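Lin2634 protein (Listeria innocua, PDB 3MZO) binds calcium ions and is probably an HD-domain phosphohydrolase related to the YfbR-like 5'-deoxynucleotidases. Local coordinates at residues D138-L143 against A168-Y173. Sequence-based numbering, arbitrary orientation.
Sequences DKVDLL and ATIYEY. With CA (calcium ion), chain K.
With CG1 of Ile170 anti to its carbonyl carbon (chi1 -69°) and CD1 extended beyond it (chi2 167°), the longer branch of this side chain reaches from helix 158-172 to helix 129-151. CG1 meets CB of Lys139 at 3.9 Å, and the terminal CD1 lies 3.8 Å from CG2 of Val140, the two side chains crossing at about a right angle. CD1 also comes within 4.4 Å of CD2 of Leu143, one helical turn on from Lys139, so a single isoleucine touches three residues of the facing helix. Beside it, the methyl CG2 of Thr169 packs against the bent aliphatic chain of Lys139, 4.0 Å from CG and 4.1 Å from CE. The polar ends of this pair share Glu165, which forms a salt bridge with Lys139 NZ and a hydrogen bond with Thr169 OG1. No hydrogen bond joins the two segments, whose axes run roughly antiparallel, at 152°, and approach to 9.9 Å. The contact belongs to the all-helical HD-domain fold: Asp138, directly before Lys139, is the final aspartate of the H...HD...D motif and binds calcium through OD1 at 2.6 Å, together with His34, His68 and Asp69, while its OD2 forms a salt bridge with Lys125. Val140 also packs on Ile41 and Phe45 of helix 31-51 and on Phe8 of the second subunit, while Val179 of helix 177-191 borders Ile170.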
loop_
_atom_site.group_PDB
_atom_site.type_symbol
_atom_site.label_atom_id
_atom_site.label_comp_id
_atom_site.label_asym_id
_atom_site.label_seq_id
_atom_site.Cartn_x
_atom_site.Cartn_y
_atom_site.Cartn_z
ATOM N N ASP B 138 -9.190 -7.216 25.574
ATOM C CA ASP B 138 -8.645 -7.859 24.387
ATOM C C ASP B 138 -9.779 -8.519 23.558
ATOM O O ASP B 138 -9.860 -8.343 22.338
ATOM C CB ASP B 138 -7.608 -8.885 24.858
ATOM C CG ASP B 138 -6.744 -9.425 23.735
ATOM O OD1 ASP B 138 -6.683 -8.810 22.652
ATOM O OD2 ASP B 138 -6.100 -10.478 23.955
ATOM N N LYS B 139 -10.669 -9.258 24.220
ATOM C CA LYS B 139 -11.800 -9.863 23.523
ATOM C C LYS B 139 -12.786 -8.833 22.995
ATOM O O LYS B 139 -13.365 -9.020 21.946
ATOM C CB LYS B 139 -12.533 -10.894 24.394
ATOM C CG LYS B 139 -11.713 -12.116 24.768
ATOM C CD LYS B 139 -11.143 -12.864 23.572
ATOM C CE LYS B 139 -10.280 -14.047 24.036
ATOM N NZ LYS B 139 -9.953 -14.891 22.902
ATOM N N VAL B 140 -12.976 -7.740 23.714
ATOM C CA VAL B 140 -13.840 -6.671 23.202
ATOM C C VAL B 140 -13.253 -6.114 21.907
ATOM O O VAL B 140 -14.020 -5.837 20.976
ATOM C CB VAL B 140 -14.118 -5.554 24.220
ATOM C CG1 VAL B 140 -14.705 -4.339 23.525
ATOM C CG2 VAL B 140 -15.046 -6.073 25.330
ATOM N N ASP B 141 -11.937 -5.932 21.825
ATOM C CA ASP B 141 -11.365 -5.358 20.592
ATOM C C ASP B 141 -11.524 -6.361 19.439
ATOM O O ASP B 141 -11.851 -5.982 18.325
ATOM C CB ASP B 141 -9.903 -4.938 20.726
ATOM C CG ASP B 141 -9.385 -4.219 19.466
ATOM O OD1 ASP B 141 -10.036 -3.274 18.996
ATOM O OD2 ASP B 141 -8.345 -4.624 18.905
ATOM N N LEU B 142 -11.303 -7.633 19.735
ATOM C CA LEU B 142 -11.476 -8.702 18.759
ATOM C C LEU B 142 -12.929 -8.747 18.277
ATOM O O LEU B 142 -13.217 -8.959 17.102
ATOM C CB LEU B 142 -11.074 -10.007 19.412
ATOM C CG LEU B 142 -10.722 -11.218 18.570
ATOM C CD1 LEU B 142 -9.545 -10.965 17.622
ATOM C CD2 LEU B 142 -10.437 -12.377 19.519
ATOM N N LEU B 143 -13.856 -8.541 19.202
ATOM C CA LEU B 143 -15.269 -8.494 18.879
ATOM C C LEU B 143 -15.593 -7.308 17.955
ATOM O O LEU B 143 -16.340 -7.455 16.987
ATOM C CB LEU B 143 -16.101 -8.413 20.176
ATOM C CG LEU B 143 -17.614 -8.602 20.069
ATOM C CD1 LEU B 143 -17.991 -10.088 20.165
ATOM C CD2 LEU B 143 -18.331 -7.808 21.161
ATOM N N ALA B 168 -18.647 -15.378 23.551
ATOM C CA ALA B 168 -18.686 -16.515 24.473
ATOM C C ALA B 168 -17.740 -16.287 25.645
ATOM O O ALA B 168 -18.132 -16.407 26.797
ATOM C CB ALA B 168 -18.320 -17.808 23.740
ATOM N N THR B 169 -16.496 -15.936 25.351
ATOM C CA THR B 169 -15.511 -15.675 26.397
ATOM C C THR B 169 -15.897 -14.490 27.301
ATOM O O THR B 169 -15.859 -14.613 28.521
ATOM C CB THR B 169 -14.133 -15.457 25.780
ATOM O OG1 THR B 169 -13.844 -16.586 24.964
ATOM C CG2 THR B 169 -13.044 -15.329 26.829
ATOM N N ILE B 170 -16.301 -13.359 26.721
ATOM C CA ILE B 170 -16.781 -12.232 27.523
ATOM C C ILE B 170 -17.875 -12.688 28.529
ATOM O O ILE B 170 -17.891 -12.254 29.695
ATOM C CB ILE B 170 -17.290 -11.068 26.603
ATOM C CG1 ILE B 170 -16.114 -10.431 25.870
ATOM C CG2 ILE B 170 -18.015 -9.999 27.406
ATOM C CD1 ILE B 170 -16.502 -9.515 24.731
ATOM N N TYR B 171 -18.774 -13.571 28.094
ATOM C CA TYR B 171 -19.838 -14.078 28.981
ATOM C C TYR B 171 -19.345 -14.838 30.174
ATOM O O TYR B 171 -20.037 -14.871 31.178
ATOM C CB TYR B 171 -20.804 -15.000 28.254
ATOM C CG TYR B 171 -22.015 -14.286 27.809
ATOM C CD1 TYR B 171 -23.012 -13.930 28.724
ATOM C CD2 TYR B 171 -22.172 -13.936 26.473
ATOM C CE1 TYR B 171 -24.143 -13.248 28.316
ATOM C CE2 TYR B 171 -23.293 -13.257 26.045
ATOM C CZ TYR B 171 -24.277 -12.911 26.967
ATOM O OH TYR B 171 -25.391 -12.244 26.510
ATOM N N GLU B 172 -18.180 -15.472 30.062
ATOM C CA GLU B 172 -17.547 -16.200 31.175
ATOM C C GLU B 172 -17.242 -15.253 32.327
ATOM O O GLU B 172 -17.066 -15.676 33.465
ATOM C CB GLU B 172 -16.211 -16.843 30.758
ATOM C CG GLU B 172 -16.290 -18.005 29.766
ATOM C CD GLU B 172 -14.917 -18.597 29.459
ATOM O OE1 GLU B 172 -13.968 -18.413 30.256
ATOM O OE2 GLU B 172 -14.777 -19.239 28.411
ATOM N N TYR B 173 -17.136 -13.957 32.018
ATOM C CA TYR B 173 -16.738 -12.959 33.029
ATOM C C TYR B 173 -17.926 -12.083 33.495
ATOM O O TYR B 173 -17.742 -10.978 34.049
ATOM C CB TYR B 173 -15.609 -12.087 32.456
ATOM C CG TYR B 173 -14.277 -12.795 32.194
ATOM C CD1 TYR B 173 -14.025 -13.465 30.999
ATOM C CD2 TYR B 173 -13.242 -12.716 33.116
ATOM C CE1 TYR B 173 -12.784 -14.083 30.765
ATOM C CE2 TYR B 173 -12.011 -13.305 32.877
ATOM C CZ TYR B 173 -11.789 -13.988 31.703
ATOM O OH TYR B 173 -10.549 -14.574 31.525
HETATM CA CA CA K . -4.204 -9.265 22.026
HETATM O O HOH W 1 -2.857 -11.201 23.200
#